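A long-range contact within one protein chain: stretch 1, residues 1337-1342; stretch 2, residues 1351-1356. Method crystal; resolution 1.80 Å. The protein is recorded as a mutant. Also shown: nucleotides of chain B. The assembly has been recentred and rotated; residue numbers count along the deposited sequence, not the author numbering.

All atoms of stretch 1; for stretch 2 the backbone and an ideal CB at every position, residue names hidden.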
# COMPACT_ATOMS: atom_id res chain seq x y z
N TYR A 1337 16.33 -7.08 -14.60
CA TYR A 1337 16.73 -6.15 -15.65
C TYR A 1337 16.30 -4.73 -15.27
O TYR A 1337 15.40 -4.52 -14.46
CB TYR A 1337 16.18 -6.54 -17.03
CG TYR A 1337 14.67 -6.62 -17.14
CD1 TYR A 1337 13.99 -7.76 -16.75
CD2 TYR A 1337 13.93 -5.56 -17.67
CE1 TYR A 1337 12.63 -7.85 -16.85
CE2 TYR A 1337 12.55 -5.65 -17.77
CZ TYR A 1337 11.91 -6.80 -17.36
OH TYR A 1337 10.54 -6.91 -17.45
N SER A 1338 17.00 -3.77 -15.87
CA SER A 1338 16.71 -2.37 -15.62
C SER A 1338 15.53 -1.92 -16.46
O SER A 1338 15.37 -2.34 -17.60
CB SER A 1338 17.93 -1.50 -15.95
OG SER A 1338 17.63 -0.13 -15.74
N GLU A 1339 14.68 -1.10 -15.87
CA GLU A 1339 13.77 -0.30 -16.67
C GLU A 1339 14.57 0.55 -17.64
O GLU A 1339 15.69 0.97 -17.35
CB GLU A 1339 12.92 0.60 -15.78
CG GLU A 1339 11.78 -0.09 -15.08
CD GLU A 1339 10.69 -0.56 -16.04
OE1 GLU A 1339 10.76 -1.72 -16.49
OE2 GLU A 1339 9.77 0.22 -16.34
N GLN A 1340 13.98 0.83 -18.79
CA GLN A 1340 14.59 1.74 -19.75
C GLN A 1340 14.02 3.13 -19.56
O GLN A 1340 12.83 3.29 -19.26
CB GLN A 1340 14.35 1.25 -21.17
CG GLN A 1340 14.85 -0.15 -21.39
CD GLN A 1340 15.96 -0.21 -22.40
OE1 GLN A 1340 15.71 -0.19 -23.61
NE2 GLN A 1340 17.19 -0.28 -21.92
N PHE A 1341 14.88 4.14 -19.70
CA PHE A 1341 14.44 5.52 -19.78
C PHE A 1341 14.22 5.89 -21.24
O PHE A 1341 14.95 5.44 -22.12
CB PHE A 1341 15.47 6.46 -19.15
CG PHE A 1341 15.42 6.52 -17.65
CD1 PHE A 1341 14.31 6.05 -16.96
CD2 PHE A 1341 16.47 7.06 -16.93
CE1 PHE A 1341 14.27 6.12 -15.57
CE2 PHE A 1341 16.44 7.14 -15.55
CZ PHE A 1341 15.33 6.67 -14.87
N THR A 1342 13.19 6.69 -21.48
CA THR A 1342 12.95 7.28 -22.80
C THR A 1342 13.57 8.68 -22.79
O THR A 1342 13.03 9.60 -22.18
CB THR A 1342 11.46 7.34 -23.11
OG1 THR A 1342 10.91 6.02 -23.05
CG2 THR A 1342 11.24 7.93 -24.49
N UNK A 1351 16.67 4.92 -26.07
CA UNK A 1351 16.32 4.20 -24.86
C UNK A 1351 17.60 3.80 -24.15
O UNK A 1351 18.51 3.23 -24.77
CB UNK A 1351 15.46 2.98 -25.17
N UNK A 1352 17.68 4.12 -22.86
CA UNK A 1352 18.88 3.91 -22.05
C UNK A 1352 18.47 3.21 -20.76
O UNK A 1352 17.44 3.56 -20.16
CB UNK A 1352 19.59 5.23 -21.76
N UNK A 1353 19.26 2.23 -20.34
CA UNK A 1353 19.05 1.59 -19.04
C UNK A 1353 19.05 2.62 -17.93
O UNK A 1353 20.05 3.34 -17.74
CB UNK A 1353 20.12 0.53 -18.78
N UNK A 1354 17.96 2.65 -17.15
CA UNK A 1354 17.93 3.48 -15.94
C UNK A 1354 19.05 3.11 -14.98
O UNK A 1354 19.64 3.98 -14.33
CB UNK A 1354 16.58 3.34 -15.23
N UNK A 1355 19.34 1.82 -14.86
CA UNK A 1355 20.27 1.30 -13.87
C UNK A 1355 21.26 0.37 -14.56
O UNK A 1355 20.86 -0.54 -15.28
CB UNK A 1355 19.53 0.57 -12.75
N UNK A 1356 22.54 0.57 -14.28
CA UNK A 1356 23.57 -0.22 -14.95
C UNK A 1356 23.78 -1.54 -14.21
O UNK A 1356 23.19 -1.79 -13.16
CB UNK A 1356 24.88 0.56 -15.03
P C B 41 12.39 12.71 -13.78
OP1 C B 41 13.46 13.58 -13.21
OP2 C B 41 10.97 13.00 -13.49
O5' C B 41 12.48 12.61 -15.37
C5' C B 41 13.74 12.65 -16.05
C4' C B 41 13.76 11.79 -17.29
O4' C B 41 13.89 10.39 -16.91
C3' C B 41 12.52 11.81 -18.17
O3' C B 41 12.47 12.93 -19.04
C2' C B 41 12.63 10.49 -18.92
O2' C B 41 13.58 10.61 -19.97
C1' C B 41 13.22 9.58 -17.85
N1 C B 41 12.19 8.79 -17.15
C2 C B 41 11.62 7.71 -17.82
O2 C B 41 12.00 7.48 -18.97
N3 C B 41 10.67 6.96 -17.20
C4 C B 41 10.30 7.26 -15.95
N4 C B 41 9.37 6.50 -15.36
C5 C B 41 10.88 8.36 -15.24
C6 C B 41 11.81 9.09 -15.87
P C B 40 17.86 9.09 -12.63
OP1 C B 40 18.45 7.75 -12.91
OP2 C B 40 18.05 10.22 -13.59
O5' C B 40 16.30 8.90 -12.44
C5' C B 40 15.49 10.04 -12.34
C4' C B 40 14.07 9.68 -12.04
O4' C B 40 14.00 9.10 -10.72
C3' C B 40 13.12 10.86 -12.00
O3' C B 40 12.69 11.19 -13.31
C2' C B 40 12.01 10.36 -11.08
O2' C B 40 11.09 9.57 -11.82
C1' C B 40 12.77 9.44 -10.12
N1 C B 40 13.03 10.03 -8.78
C2 C B 40 11.97 10.17 -7.88
O2 C B 40 10.83 9.83 -8.26
N3 C B 40 12.20 10.69 -6.65
C4 C B 40 13.44 11.04 -6.29
N4 C B 40 13.62 11.54 -5.06
C5 C B 40 14.54 10.89 -7.17
C6 C B 40 14.30 10.39 -8.39
P U B 42 11.06 13.56 -19.46
OP1 U B 42 11.34 14.65 -20.44
OP2 U B 42 10.28 13.87 -18.23
O5' U B 42 10.29 12.40 -20.22
C5' U B 42 10.66 12.00 -21.53
C4' U B 42 9.86 10.79 -21.95
O4' U B 42 10.11 9.71 -21.01
C3' U B 42 8.34 10.97 -21.91
O3' U B 42 7.81 11.60 -23.06
C2' U B 42 7.84 9.55 -21.70
O2' U B 42 7.88 8.82 -22.91
C1' U B 42 8.92 8.99 -20.77
N1 U B 42 8.55 9.11 -19.34
C2 U B 42 7.64 8.19 -18.84
O2 U B 42 7.14 7.33 -19.52
N3 U B 42 7.33 8.33 -17.51
C4 U B 42 7.84 9.27 -16.64
O4 U B 42 7.47 9.27 -15.46
C5 U B 42 8.78 10.18 -17.23
C6 U B 42 9.10 10.07 -18.52

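Two antiparallel strands set the frame. The backbone N of Phe 1341 donates to O of position 1352 at 2.7 Å, and N of 1352 returns a bond to O of Phe 1341 at 3.1 Å.

Position 1351 is extended and pairs with Thr 1342 without hydrogen bonds, its CB on the same face of the sheet as that threonine. The ideal CB lies 3.5 Å from OE1 of Gln 1340, with open room beyond. A beta-branched residue, a long polar chain or an aromatic would all suit. The deposited residue is Tyr 1351, with chi1 m; its ring runs beside the threonine, and OG1 of Thr 1342 sits at the ring edge, 3.3 Å from CE1 of Tyr 1351.

Position 1352 is also extended and sends its CB to the other face, the one Phe 1341 uses. The nearest atom to the ideal CB is O of Phe 1341, at 4.7 Å, so nothing demands a particular shape; valine, isoleucine or threonine would fit the strand. It is Val 1352, chi1 t.

At 1353 CA-to-CB points away overall, yet the ideal CB is 4.4 Å from NE2 of Gln 1340. That amide is a donor within reach of a short side chain, which favours aspartate or asparagine, with serine possible. Asp 1353 turns its end back, and its OD1 accepts from NE2 of Gln 1340 over a very short 2.5 Å.

Position 1354 is the tightest. Its phi/psi of -58/-39 breaks the strand, its N donates to O of Glu 1339 at 2.8 Å, and its CB points toward stretch 1, the ideal CB 3.3 Å from O of Glu 1339, 3.7 Å from OG of Ser 1338 and 3.6 Å from CZ of Phe 1341. Alanine, glycine or perhaps serine is indicated. Ala 1354 lays its CB over the phenylalanine face, 3.6 Å from the centroid of the Phe 1341 ring, a CH-pi contact; C1' of C41 covers the opposite face.

At 1355 the backbone is extended again and CB points sideways. Its N donates to OG of Ser 1338 at 2.7 Å, which any residue but proline could do. The phosphate of C40 lies farther out, inviting a long cationic chain, lysine or arginine. Arg 1355 reaches it: NH1 of Arg 1355 donates to OP1 of C40 at 2.9 Å and to O of Ala 1354 at 3.1 Å.

Position 1356 points away with nothing of stretch 1 near, so this contact sets no demand; Asp 1356 caps a backbone N just past the stretch, at the start of a helix.

Stretch 2 (1351-1356) YVDARD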
# COMPACT_ATOMS: atom_id res chain seq x y z
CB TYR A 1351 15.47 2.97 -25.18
CG TYR A 1351 14.14 3.35 -25.79
CD1 TYR A 1351 13.09 3.79 -24.99
CD2 TYR A 1351 13.94 3.29 -27.16
CE1 TYR A 1351 11.88 4.15 -25.54
CE2 TYR A 1351 12.73 3.65 -27.72
CZ TYR A 1351 11.70 4.08 -26.90
OH TYR A 1351 10.49 4.44 -27.44
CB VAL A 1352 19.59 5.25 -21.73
CG1 VAL A 1352 20.87 4.99 -20.95
CG2 VAL A 1352 19.91 6.03 -23.01
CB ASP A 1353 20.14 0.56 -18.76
CG ASP A 1353 20.00 -0.67 -19.61
OD1 ASP A 1353 18.94 -0.84 -20.25
OD2 ASP A 1353 20.96 -1.48 -19.61
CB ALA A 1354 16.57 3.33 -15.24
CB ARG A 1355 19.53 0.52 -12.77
CG ARG A 1355 18.49 1.37 -12.06
CD ARG A 1355 19.18 2.54 -11.39
NE ARG A 1355 18.28 3.28 -10.50
CZ ARG A 1355 17.80 4.49 -10.77
NH1 ARG A 1355 18.10 5.09 -11.92
NH2 ARG A 1355 17.00 5.08 -9.90
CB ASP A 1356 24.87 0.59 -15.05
CG ASP A 1356 25.33 1.17 -13.72
OD1 ASP A 1356 25.13 0.52 -12.66
OD2 ASP A 1356 25.89 2.29 -13.72
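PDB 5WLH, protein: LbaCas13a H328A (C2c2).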